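TRAP dicarboxylate transporter-DctP subunit (Desulfovibrio desulfuricans subsp. desulfuricans, PDB 4NHB) binds sn-glycerol-3-phosphate in its pocket and, as a periplasmic solute-binding protein, probably delivers such a solute to a TRAP membrane transporter. Local coordinates at residues P101-L111 and G306-V317; M168-P176 and G204-P212. All coordinates share one frame; numbering follows the deposited sequence.

Interaction 1 (P101-L111 and G306-V317). With G3P (sn-glycerol-3-phosphate), chain P.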
loop_
_atom_site.group_PDB
_atom_site.type_symbol
_atom_site.label_atom_id
_atom_site.label_comp_id
_atom_site.label_asym_id
_atom_site.label_seq_id
_atom_site.Cartn_x
_atom_site.Cartn_y
_atom_site.Cartn_z
ATOM N N PRO A 101 -12.279 6.569 -7.305
ATOM C CA PRO A 101 -12.213 5.142 -7.632
ATOM C C PRO A 101 -10.944 4.698 -8.357
ATOM O O PRO A 101 -10.518 3.577 -8.113
ATOM C CB PRO A 101 -13.465 4.936 -8.483
ATOM C CG PRO A 101 -14.460 5.899 -7.852
ATOM C CD PRO A 101 -13.659 7.089 -7.390
ATOM N N ALA A 102 -10.355 5.529 -9.203
ATOM C CA ALA A 102 -9.236 5.086 -10.003
ATOM C C ALA A 102 -8.043 4.725 -9.099
ATOM O O ALA A 102 -7.228 3.859 -9.464
ATOM C CB ALA A 102 -8.821 6.144 -11.022
ATOM N N MET A 103 -7.963 5.356 -7.925
ATOM C CA MET A 103 -6.856 5.062 -6.982
ATOM C C MET A 103 -6.785 3.584 -6.660
ATOM O O MET A 103 -5.695 3.048 -6.393
ATOM C CB MET A 103 -6.993 5.877 -5.708
ATOM C CG MET A 103 -6.983 7.366 -5.905
ATOM S SD MET A 103 -5.506 7.947 -6.730
ATOM C CE MET A 103 -4.537 8.655 -5.412
ATOM N N ALA A 104 -7.940 2.913 -6.666
ATOM C CA ALA A 104 -7.967 1.462 -6.442
ATOM C C ALA A 104 -7.063 0.744 -7.420
ATOM O O ALA A 104 -6.466 -0.263 -7.085
ATOM C CB ALA A 104 -9.380 0.915 -6.562
ATOM N N MET A 105 -6.970 1.261 -8.636
ATOM C CA MET A 105 -6.193 0.595 -9.676
ATOM C C MET A 105 -4.668 0.602 -9.463
ATOM O O MET A 105 -3.972 -0.119 -10.167
ATOM C CB MET A 105 -6.563 1.159 -11.044
ATOM C CG MET A 105 -8.039 0.923 -11.381
ATOM S SD MET A 105 -8.477 1.219 -13.116
ATOM C CE MET A 105 -7.980 -0.308 -13.830
ATOM N N LEU A 106 -4.185 1.376 -8.488
ATOM C CA LEU A 106 -2.792 1.290 -8.037
ATOM C C LEU A 106 -2.471 -0.148 -7.616
ATOM O O LEU A 106 -1.331 -0.591 -7.732
ATOM C CB LEU A 106 -2.513 2.267 -6.885
ATOM C CG LEU A 106 -2.497 3.778 -7.258
ATOM C CD1 LEU A 106 -2.558 4.744 -6.047
ATOM C CD2 LEU A 106 -1.292 4.117 -8.070
ATOM N N GLU A 107 -3.488 -0.867 -7.127
ATOM C CA GLU A 107 -3.337 -2.254 -6.676
ATOM C C GLU A 107 -4.183 -3.274 -7.486
ATOM O O GLU A 107 -4.652 -4.255 -6.952
ATOM C CB GLU A 107 -3.635 -2.331 -5.159
ATOM C CG GLU A 107 -2.660 -1.529 -4.337
ATOM C CD GLU A 107 -2.870 -1.582 -2.829
ATOM O OE1 GLU A 107 -3.982 -1.938 -2.371
ATOM O OE2 GLU A 107 -1.893 -1.239 -2.097
ATOM N N THR A 108 -4.326 -3.027 -8.792
ATOM C CA THR A 108 -5.037 -3.927 -9.726
ATOM C C THR A 108 -4.495 -5.324 -9.598
ATOM O O THR A 108 -3.282 -5.555 -9.772
ATOM C CB THR A 108 -4.841 -3.451 -11.195
ATOM O OG1 THR A 108 -5.371 -2.142 -11.350
ATOM C CG2 THR A 108 -5.498 -4.392 -12.211
ATOM N N PRO A 109 -5.365 -6.285 -9.234
ATOM C CA PRO A 109 -4.822 -7.626 -9.060
ATOM C C PRO A 109 -4.270 -8.181 -10.367
ATOM O O PRO A 109 -4.819 -7.897 -11.416
ATOM C CB PRO A 109 -6.029 -8.430 -8.575
ATOM C CG PRO A 109 -6.915 -7.418 -7.900
ATOM C CD PRO A 109 -6.732 -6.164 -8.697
ATOM N N MET A 110 -3.184 -8.926 -10.296
ATOM C CA MET A 110 -2.643 -9.601 -11.479
ATOM C C MET A 110 -2.174 -8.651 -12.565
ATOM O O MET A 110 -2.177 -9.012 -13.739
ATOM C CB MET A 110 -3.724 -10.494 -12.102
ATOM C CG MET A 110 -4.381 -11.422 -11.138
ATOM S SD MET A 110 -3.147 -12.406 -10.295
ATOM C CE MET A 110 -2.003 -12.813 -11.621
ATOM N N LEU A 111 -1.811 -7.431 -12.217
ATOM C CA LEU A 111 -1.493 -6.479 -13.286
ATOM C C LEU A 111 0.004 -6.426 -13.624
ATOM O O LEU A 111 0.374 -6.290 -14.800
ATOM C CB LEU A 111 -2.006 -5.101 -12.942
ATOM C CG LEU A 111 -1.721 -4.077 -14.053
ATOM C CD1 LEU A 111 -2.408 -4.433 -15.380
ATOM C CD2 LEU A 111 -2.111 -2.691 -13.602
ATOM N N GLY A 306 -8.719 -12.949 -10.011
ATOM C CA GLY A 306 -8.100 -11.657 -10.245
ATOM C C GLY A 306 -8.584 -10.956 -11.491
ATOM O O GLY A 306 -8.888 -9.766 -11.442
ATOM N N LYS A 307 -8.617 -11.677 -12.608
ATOM C CA LYS A 307 -9.160 -11.141 -13.856
ATOM C C LYS A 307 -10.652 -10.752 -13.724
ATOM O O LYS A 307 -11.032 -9.652 -14.116
ATOM C CB LYS A 307 -8.968 -12.126 -15.009
ATOM C CG LYS A 307 -7.512 -12.418 -15.444
ATOM C CD LYS A 307 -6.590 -11.222 -15.255
ATOM C CE LYS A 307 -5.437 -11.161 -16.274
ATOM N NZ LYS A 307 -4.798 -12.465 -16.553
ATOM N N ARG A 308 -11.480 -11.615 -13.125
ATOM C CA ARG A 308 -12.897 -11.268 -12.908
ATOM C C ARG A 308 -13.046 -9.983 -12.102
ATOM O O ARG A 308 -13.930 -9.154 -12.352
ATOM C CB ARG A 308 -13.651 -12.386 -12.168
ATOM C CG ARG A 308 -13.952 -13.633 -12.971
ATOM C CD ARG A 308 -14.943 -14.548 -12.254
ATOM N NE ARG A 308 -14.397 -15.162 -11.045
ATOM C CZ ARG A 308 -13.661 -16.271 -11.008
ATOM N NH1 ARG A 308 -13.362 -16.920 -12.122
ATOM N NH2 ARG A 308 -13.219 -16.739 -9.844
ATOM N N SER A 309 -12.183 -9.827 -11.103
ATOM C CA SER A 309 -12.309 -8.699 -10.194
ATOM C C SER A 309 -12.123 -7.358 -10.911
ATOM O O SER A 309 -12.507 -6.329 -10.380
ATOM C CB SER A 309 -11.334 -8.823 -8.997
ATOM O OG SER A 309 -9.966 -8.911 -9.385
ATOM N N TRP A 310 -11.555 -7.362 -12.114
ATOM C CA TRP A 310 -11.431 -6.112 -12.858
ATOM C C TRP A 310 -12.786 -5.497 -13.237
ATOM O O TRP A 310 -12.851 -4.307 -13.550
ATOM C CB TRP A 310 -10.565 -6.287 -14.109
ATOM C CG TRP A 310 -9.135 -6.669 -13.815
ATOM C CD1 TRP A 310 -8.603 -6.989 -12.589
ATOM C CD2 TRP A 310 -8.071 -6.801 -14.761
ATOM N NE1 TRP A 310 -7.264 -7.290 -12.722
ATOM C CE2 TRP A 310 -6.917 -7.171 -14.045
ATOM C CE3 TRP A 310 -7.978 -6.616 -16.140
ATOM C CZ2 TRP A 310 -5.690 -7.382 -14.673
ATOM C CZ3 TRP A 310 -6.769 -6.820 -16.755
ATOM C CH2 TRP A 310 -5.636 -7.203 -16.025
ATOM N N LYS A 311 -13.871 -6.275 -13.212
ATOM C CA LYS A 311 -15.179 -5.677 -13.481
ATOM C C LYS A 311 -15.393 -4.531 -12.504
ATOM O O LYS A 311 -15.948 -3.489 -12.852
ATOM C CB LYS A 311 -16.324 -6.693 -13.351
ATOM C CG LYS A 311 -17.728 -6.069 -13.427
ATOM C CD LYS A 311 -18.837 -7.087 -13.078
ATOM C CE LYS A 311 -20.202 -6.432 -12.720
ATOM N NZ LYS A 311 -20.771 -5.574 -13.817
ATOM N N LEU A 312 -14.933 -4.714 -11.266
ATOM C CA LEU A 312 -15.055 -3.642 -10.300
ATOM C C LEU A 312 -14.536 -2.332 -10.903
ATOM O O LEU A 312 -15.143 -1.281 -10.713
ATOM C CB LEU A 312 -14.292 -3.962 -8.996
ATOM C CG LEU A 312 -14.039 -2.753 -8.090
ATOM C CD1 LEU A 312 -15.383 -2.208 -7.642
ATOM C CD2 LEU A 312 -13.137 -3.104 -6.874
ATOM N N PHE A 313 -13.420 -2.380 -11.641
ATOM C CA PHE A 313 -12.822 -1.159 -12.154
ATOM C C PHE A 313 -13.573 -0.633 -13.400
ATOM O O PHE A 313 -13.747 0.584 -13.583
ATOM C CB PHE A 313 -11.352 -1.372 -12.545
ATOM C CG PHE A 313 -10.487 -1.969 -11.461
ATOM C CD1 PHE A 313 -10.464 -1.448 -10.203
ATOM C CD2 PHE A 313 -9.701 -3.067 -11.723
ATOM C CE1 PHE A 313 -9.653 -2.003 -9.223
ATOM C CE2 PHE A 313 -8.889 -3.608 -10.742
ATOM C CZ PHE A 313 -8.884 -3.079 -9.502
ATOM N N TYR A 314 -13.945 -1.549 -14.278
ATOM C CA TYR A 314 -14.702 -1.167 -15.464
ATOM C C TYR A 314 -16.020 -0.497 -15.038
ATOM O O TYR A 314 -16.436 0.516 -15.634
ATOM C CB TYR A 314 -14.960 -2.384 -16.319
ATOM C CG TYR A 314 -13.746 -2.905 -17.071
ATOM C CD1 TYR A 314 -13.126 -2.136 -18.045
ATOM C CD2 TYR A 314 -13.273 -4.193 -16.851
ATOM C CE1 TYR A 314 -12.042 -2.626 -18.775
ATOM C CE2 TYR A 314 -12.194 -4.680 -17.552
ATOM C CZ TYR A 314 -11.589 -3.893 -18.520
ATOM O OH TYR A 314 -10.528 -4.400 -19.220
ATOM N N ASP A 315 -16.630 -1.033 -13.970
ATOM C CA ASP A 315 -17.868 -0.485 -13.419
ATOM C C ASP A 315 -17.648 0.882 -12.798
ATOM O O ASP A 315 -18.477 1.771 -12.946
ATOM C CB ASP A 315 -18.416 -1.388 -12.330
ATOM C CG ASP A 315 -19.047 -2.662 -12.857
ATOM O OD1 ASP A 315 -19.185 -2.863 -14.084
ATOM O OD2 ASP A 315 -19.396 -3.491 -12.007
ATOM N N THR A 316 -16.539 1.047 -12.073
ATOM C CA THR A 316 -16.342 2.244 -11.241
ATOM C C THR A 316 -15.406 3.327 -11.789
ATOM O O THR A 316 -15.492 4.493 -11.378
ATOM C CB THR A 316 -15.801 1.876 -9.837
ATOM O OG1 THR A 316 -14.622 1.058 -9.957
ATOM C CG2 THR A 316 -16.871 1.134 -9.017
ATOM N N VAL A 317 -14.499 2.951 -12.689
ATOM C CA VAL A 317 -13.489 3.889 -13.199
ATOM C C VAL A 317 -13.690 4.151 -14.687
ATOM O O VAL A 317 -13.537 3.224 -15.494
ATOM C CB VAL A 317 -12.077 3.332 -13.024
ATOM C CG1 VAL A 317 -11.014 4.384 -13.453
ATOM C CG2 VAL A 317 -11.855 2.908 -11.583
HETATM O O1 G3P P . -3.073 -0.024 0.059
HETATM C C1 G3P P . -4.064 -0.700 0.776
HETATM C C2 G3P P . -3.422 -1.597 1.842
HETATM O O2 G3P P . -2.649 -0.805 2.703
HETATM C C3 G3P P . -4.525 -2.314 2.637
HETATM O O1P G3P P . -4.014 -3.503 3.148
HETATM O O4P G3P P . -2.374 -2.578 4.692
HETATM O O2P G3P P . -4.738 -3.020 5.523
HETATM O O3P G3P P . -3.197 -4.932 5.094
HETATM P P G3P P . -3.560 -3.500 4.712
HETATM O O HOH W 1 -12.309 1.681 -8.112
#
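F313, W310 and V317 are the main residues that 306-317 sets against the loop 101-111. M105 comes over one face of the F313 ring, its CG 3.9 Å from the ring centroid in a CH-pi contact; a bend at chi3 (82°) curls the chain end back over F313 CB and CG, adding an oblique Met-aromatic contact from SD. A104 CB and P109 CD reach the same ring at its edge, P109 CD lying 3.8 Å from CZ. T108 CG2 approaches the W310 indole obliquely, near its rim, 3.4 Å from W310 NE1, while K307 CD lies above the ring, toward the rim. The two methyl branches of V317 settle against P101 and A102, with CG1 3.7 Å from A102 CB.

One direct hydrogen bond crosses the interface: W310 NE1 donates to P109 O at 2.8 Å, with that oxygen almost in the indole plane, which helps fix the ring's rotation. A water links P101 O to T316 OG1.

At G306 the lack of a side chain lets M110 CG approach the CA to 3.8 Å. E107 turns away: its OE2 accepts from O1 of sn-glycerol-3-phosphate at 2.7 Å, and T94 and Y178 hold OE1. Helices 296-308 and 311-316 thus back the loop that brings E107 to the pocket of this DctP-type fold. Helix 320-329 packs on M105 and L111, helix 176-184 on A104, S309 and L312.

Interaction 2 (M168-P176 and G204-P212). With G3P (sn-glycerol-3-phosphate), chain P.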
loop_
_atom_site.group_PDB
_atom_site.type_symbol
_atom_site.label_atom_id
_atom_site.label_comp_id
_atom_site.label_asym_id
_atom_site.label_seq_id
_atom_site.Cartn_x
_atom_site.Cartn_y
_atom_site.Cartn_z
ATOM N N MET A 168 -13.084 -20.812 5.988
ATOM C CA MET A 168 -11.911 -20.103 6.501
ATOM C C MET A 168 -12.226 -18.650 6.676
ATOM O O MET A 168 -12.554 -18.005 5.723
ATOM C CB MET A 168 -10.751 -20.191 5.528
ATOM C CG MET A 168 -9.986 -21.477 5.601
ATOM S SD MET A 168 -8.423 -21.254 4.756
ATOM C CE MET A 168 -7.364 -20.779 6.108
ATOM N N ARG A 169 -12.132 -18.148 7.895
ATOM C CA ARG A 169 -12.409 -16.758 8.152
ATOM C C ARG A 169 -11.135 -15.975 7.867
ATOM O O ARG A 169 -10.245 -15.928 8.702
ATOM C CB ARG A 169 -12.815 -16.551 9.608
ATOM C CG ARG A 169 -14.146 -17.208 9.992
ATOM C CD ARG A 169 -14.367 -17.166 11.501
ATOM N NE ARG A 169 -15.794 -17.071 11.820
ATOM C CZ ARG A 169 -16.644 -18.100 11.813
ATOM N NH1 ARG A 169 -17.923 -17.903 12.126
ATOM N NH2 ARG A 169 -16.224 -19.329 11.502
ATOM N N MET A 170 -11.026 -15.364 6.695
ATOM C CA MET A 170 -9.781 -14.615 6.407
ATOM C C MET A 170 -9.959 -13.105 6.584
ATOM O O MET A 170 -10.905 -12.507 6.083
ATOM C CB MET A 170 -9.269 -14.904 5.000
ATOM C CG MET A 170 -9.068 -16.339 4.674
ATOM S SD MET A 170 -7.694 -17.081 5.504
ATOM C CE MET A 170 -6.365 -16.683 4.402
ATOM N N ARG A 171 -9.015 -12.482 7.262
ATOM C CA ARG A 171 -8.999 -11.028 7.319
ATOM C C ARG A 171 -8.864 -10.445 5.922
ATOM O O ARG A 171 -8.147 -10.977 5.101
ATOM C CB ARG A 171 -7.847 -10.542 8.176
ATOM C CG ARG A 171 -7.877 -9.024 8.404
ATOM C CD ARG A 171 -6.813 -8.304 7.527
ATOM N NE ARG A 171 -7.018 -6.859 7.468
ATOM C CZ ARG A 171 -6.138 -6.001 6.963
ATOM N NH1 ARG A 171 -4.991 -6.432 6.461
ATOM N NH2 ARG A 171 -6.422 -4.722 6.934
ATOM N N VAL A 172 -9.562 -9.347 5.677
ATOM C CA VAL A 172 -9.348 -8.553 4.483
ATOM C C VAL A 172 -9.399 -7.108 4.908
ATOM O O VAL A 172 -10.046 -6.787 5.885
ATOM C CB VAL A 172 -10.423 -8.793 3.398
ATOM C CG1 VAL A 172 -10.396 -10.244 2.966
ATOM C CG2 VAL A 172 -11.785 -8.422 3.907
ATOM N N PRO A 173 -8.681 -6.244 4.197
ATOM C CA PRO A 173 -8.799 -4.803 4.437
ATOM C C PRO A 173 -10.206 -4.348 4.090
ATOM O O PRO A 173 -10.807 -4.958 3.202
ATOM C CB PRO A 173 -7.807 -4.206 3.434
ATOM C CG PRO A 173 -6.735 -5.229 3.280
ATOM C CD PRO A 173 -7.562 -6.559 3.290
ATOM N N ASN A 174 -10.695 -3.307 4.747
ATOM C CA ASN A 174 -12.040 -2.776 4.488
ATOM C C ASN A 174 -12.002 -1.733 3.385
ATOM O O ASN A 174 -12.218 -0.557 3.608
ATOM C CB ASN A 174 -12.642 -2.167 5.753
ATOM C CG ASN A 174 -14.165 -1.984 5.657
ATOM O OD1 ASN A 174 -14.806 -2.416 4.709
ATOM N ND2 ASN A 174 -14.731 -1.343 6.653
ATOM N N ILE A 175 -11.677 -2.203 2.196
ATOM C CA ILE A 175 -11.533 -1.384 1.012
ATOM C C ILE A 175 -12.207 -2.177 -0.095
ATOM O O ILE A 175 -12.049 -3.377 -0.167
ATOM C CB ILE A 175 -10.010 -1.185 0.639
ATOM C CG1 ILE A 175 -9.215 -0.590 1.801
ATOM C CG2 ILE A 175 -9.893 -0.313 -0.604
ATOM C CD1 ILE A 175 -7.686 -0.373 1.507
ATOM N N PRO A 176 -12.985 -1.522 -0.953
ATOM C CA PRO A 176 -13.776 -2.335 -1.881
ATOM C C PRO A 176 -12.990 -3.334 -2.758
ATOM O O PRO A 176 -13.343 -4.531 -2.916
ATOM C CB PRO A 176 -14.487 -1.263 -2.716
ATOM C CG PRO A 176 -14.759 -0.191 -1.713
ATOM C CD PRO A 176 -13.483 -0.140 -0.881
ATOM N N GLY A 204 -8.144 -15.243 18.002
ATOM C CA GLY A 204 -8.209 -16.653 17.648
ATOM C C GLY A 204 -9.392 -17.172 16.843
ATOM O O GLY A 204 -9.510 -18.394 16.657
ATOM N N VAL A 205 -10.273 -16.288 16.371
ATOM C CA VAL A 205 -11.413 -16.742 15.555
ATOM C C VAL A 205 -11.042 -16.763 14.057
ATOM O O VAL A 205 -11.321 -17.773 13.391
ATOM C CB VAL A 205 -12.769 -15.951 15.804
ATOM C CG1 VAL A 205 -13.376 -16.209 17.279
ATOM C CG2 VAL A 205 -12.612 -14.455 15.475
ATOM N N ILE A 206 -10.410 -15.691 13.535
ATOM C CA ILE A 206 -9.940 -15.688 12.121
ATOM C C ILE A 206 -8.811 -16.690 11.906
ATOM O O ILE A 206 -7.974 -16.885 12.794
ATOM C CB ILE A 206 -9.430 -14.307 11.599
ATOM C CG1 ILE A 206 -8.089 -13.931 12.208
ATOM C CG2 ILE A 206 -10.455 -13.210 11.854
ATOM C CD1 ILE A 206 -7.421 -12.773 11.524
ATOM N N ASP A 207 -8.773 -17.293 10.720
ATOM C CA ASP A 207 -7.796 -18.350 10.426
ATOM C C ASP A 207 -6.593 -17.841 9.647
ATOM O O ASP A 207 -5.583 -18.540 9.559
ATOM C CB ASP A 207 -8.474 -19.454 9.636
ATOM C CG ASP A 207 -9.693 -19.971 10.349
ATOM O OD1 ASP A 207 -9.540 -20.302 11.542
ATOM O OD2 ASP A 207 -10.788 -19.985 9.739
ATOM N N GLY A 208 -6.707 -16.634 9.095
ATOM C CA GLY A 208 -5.597 -16.037 8.352
ATOM C C GLY A 208 -5.979 -14.771 7.597
ATOM O O GLY A 208 -6.916 -14.058 7.970
ATOM N N GLY A 209 -5.248 -14.509 6.520
ATOM C CA GLY A 209 -5.409 -13.328 5.685
ATOM C C GLY A 209 -4.346 -13.325 4.602
ATOM O O GLY A 209 -3.753 -14.343 4.357
ATOM N N ASP A 210 -4.103 -12.190 3.930
ATOM C CA ASP A 210 -2.937 -12.101 3.059
ATOM C C ASP A 210 -2.367 -10.686 3.238
ATOM O O ASP A 210 -3.124 -9.713 3.311
ATOM C CB ASP A 210 -3.292 -12.324 1.589
ATOM C CG ASP A 210 -4.312 -11.342 1.081
ATOM O OD1 ASP A 210 -5.515 -11.535 1.389
ATOM O OD2 ASP A 210 -3.966 -10.383 0.361
ATOM N N SER A 211 -1.045 -10.623 3.309
ATOM C CA SER A 211 -0.310 -9.380 3.548
ATOM C C SER A 211 1.016 -9.419 2.836
ATOM O O SER A 211 1.531 -10.491 2.510
ATOM C CB SER A 211 -0.046 -9.190 5.026
ATOM O OG SER A 211 -1.194 -8.745 5.733
ATOM N N PRO A 212 1.613 -8.231 2.615
ATOM C CA PRO A 212 3.022 -8.235 2.223
ATOM C C PRO A 212 3.892 -8.922 3.291
ATOM O O PRO A 212 3.530 -8.911 4.483
ATOM C CB PRO A 212 3.379 -6.733 2.164
ATOM C CG PRO A 212 2.082 -6.027 1.967
ATOM C CD PRO A 212 1.049 -6.870 2.713
HETATM O O1 G3P P . -3.073 -0.024 0.059
HETATM C C1 G3P P . -4.064 -0.700 0.776
HETATM C C2 G3P P . -3.422 -1.597 1.842
HETATM O O2 G3P P . -2.649 -0.805 2.703
HETATM C C3 G3P P . -4.525 -2.314 2.637
HETATM O O1P G3P P . -4.014 -3.503 3.148
HETATM O O4P G3P P . -2.374 -2.578 4.692
HETATM O O2P G3P P . -4.738 -3.020 5.523
HETATM O O3P G3P P . -3.197 -4.932 5.094
HETATM P P G3P P . -3.560 -3.500 4.712
HETATM O O HOH W 2 -5.753 -9.815 4.390
HETATM O O HOH W 3 -3.828 -9.150 6.138
HETATM O O HOH W 4 -7.607 -12.722 2.672
#
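D207 folds its carboxylate back to the neighbouring strand, where OD2 accepts from R169 N at 2.9 Å. With CG anti to its carbonyl carbon (chi1 -55°), the acid meets that N-H on the anti side of OD2, somewhat out of the carboxylate plane. D207 N returns a bond to R169 O, and R171 N donates to G208 O at 2.7 Å, so the strands, only roughly parallel, are joined by a single bridge, M170 with G208; buried G208 N has no partner in the model.

M170, bent at both chi2 and chi3, doubles back over the glycines: SD lies 3.6 Å from G208 C and CE presses on G209 N. R171 has its CG anti to N (chi1 -173°), and a bend at chi2 (-104°) carries its guanidinium to the phosphate. There NH1 donates to O3P at 2.7 Å and NH2 to O2P at 2.8 Å, both nearly straight. It probably corresponds to the arginine that holds the substrate carboxylate in TRAP relatives. Water joins NH1 to D210 O and S211 OG.

D210 OD2 forms a salt bridge with R151. Strand 169-172 also pairs with 188-191, strand 208-212 with 146-155, and helix 197-203 packs on R171 and I206.

How the interactions relate
From the N terminus, the chain passes strand 89-92 and enters the loop 101-111, and 195 residues later helices 296-308 and 311-316 return to close interaction 1. Within that long excursion, interaction 2 opens and closes: strand 169-172 leads through helix 176-184, strand 188-191 and helix 197-203 before 208-212 returns beside it as a parallel neighbour. The short loop therefore nests in the long one, and the two do not cross. Their centres are 20 Å apart, yet L312 CD2 packs against P176 C at 4.1 Å. Both contacts also reach the same bound ligand.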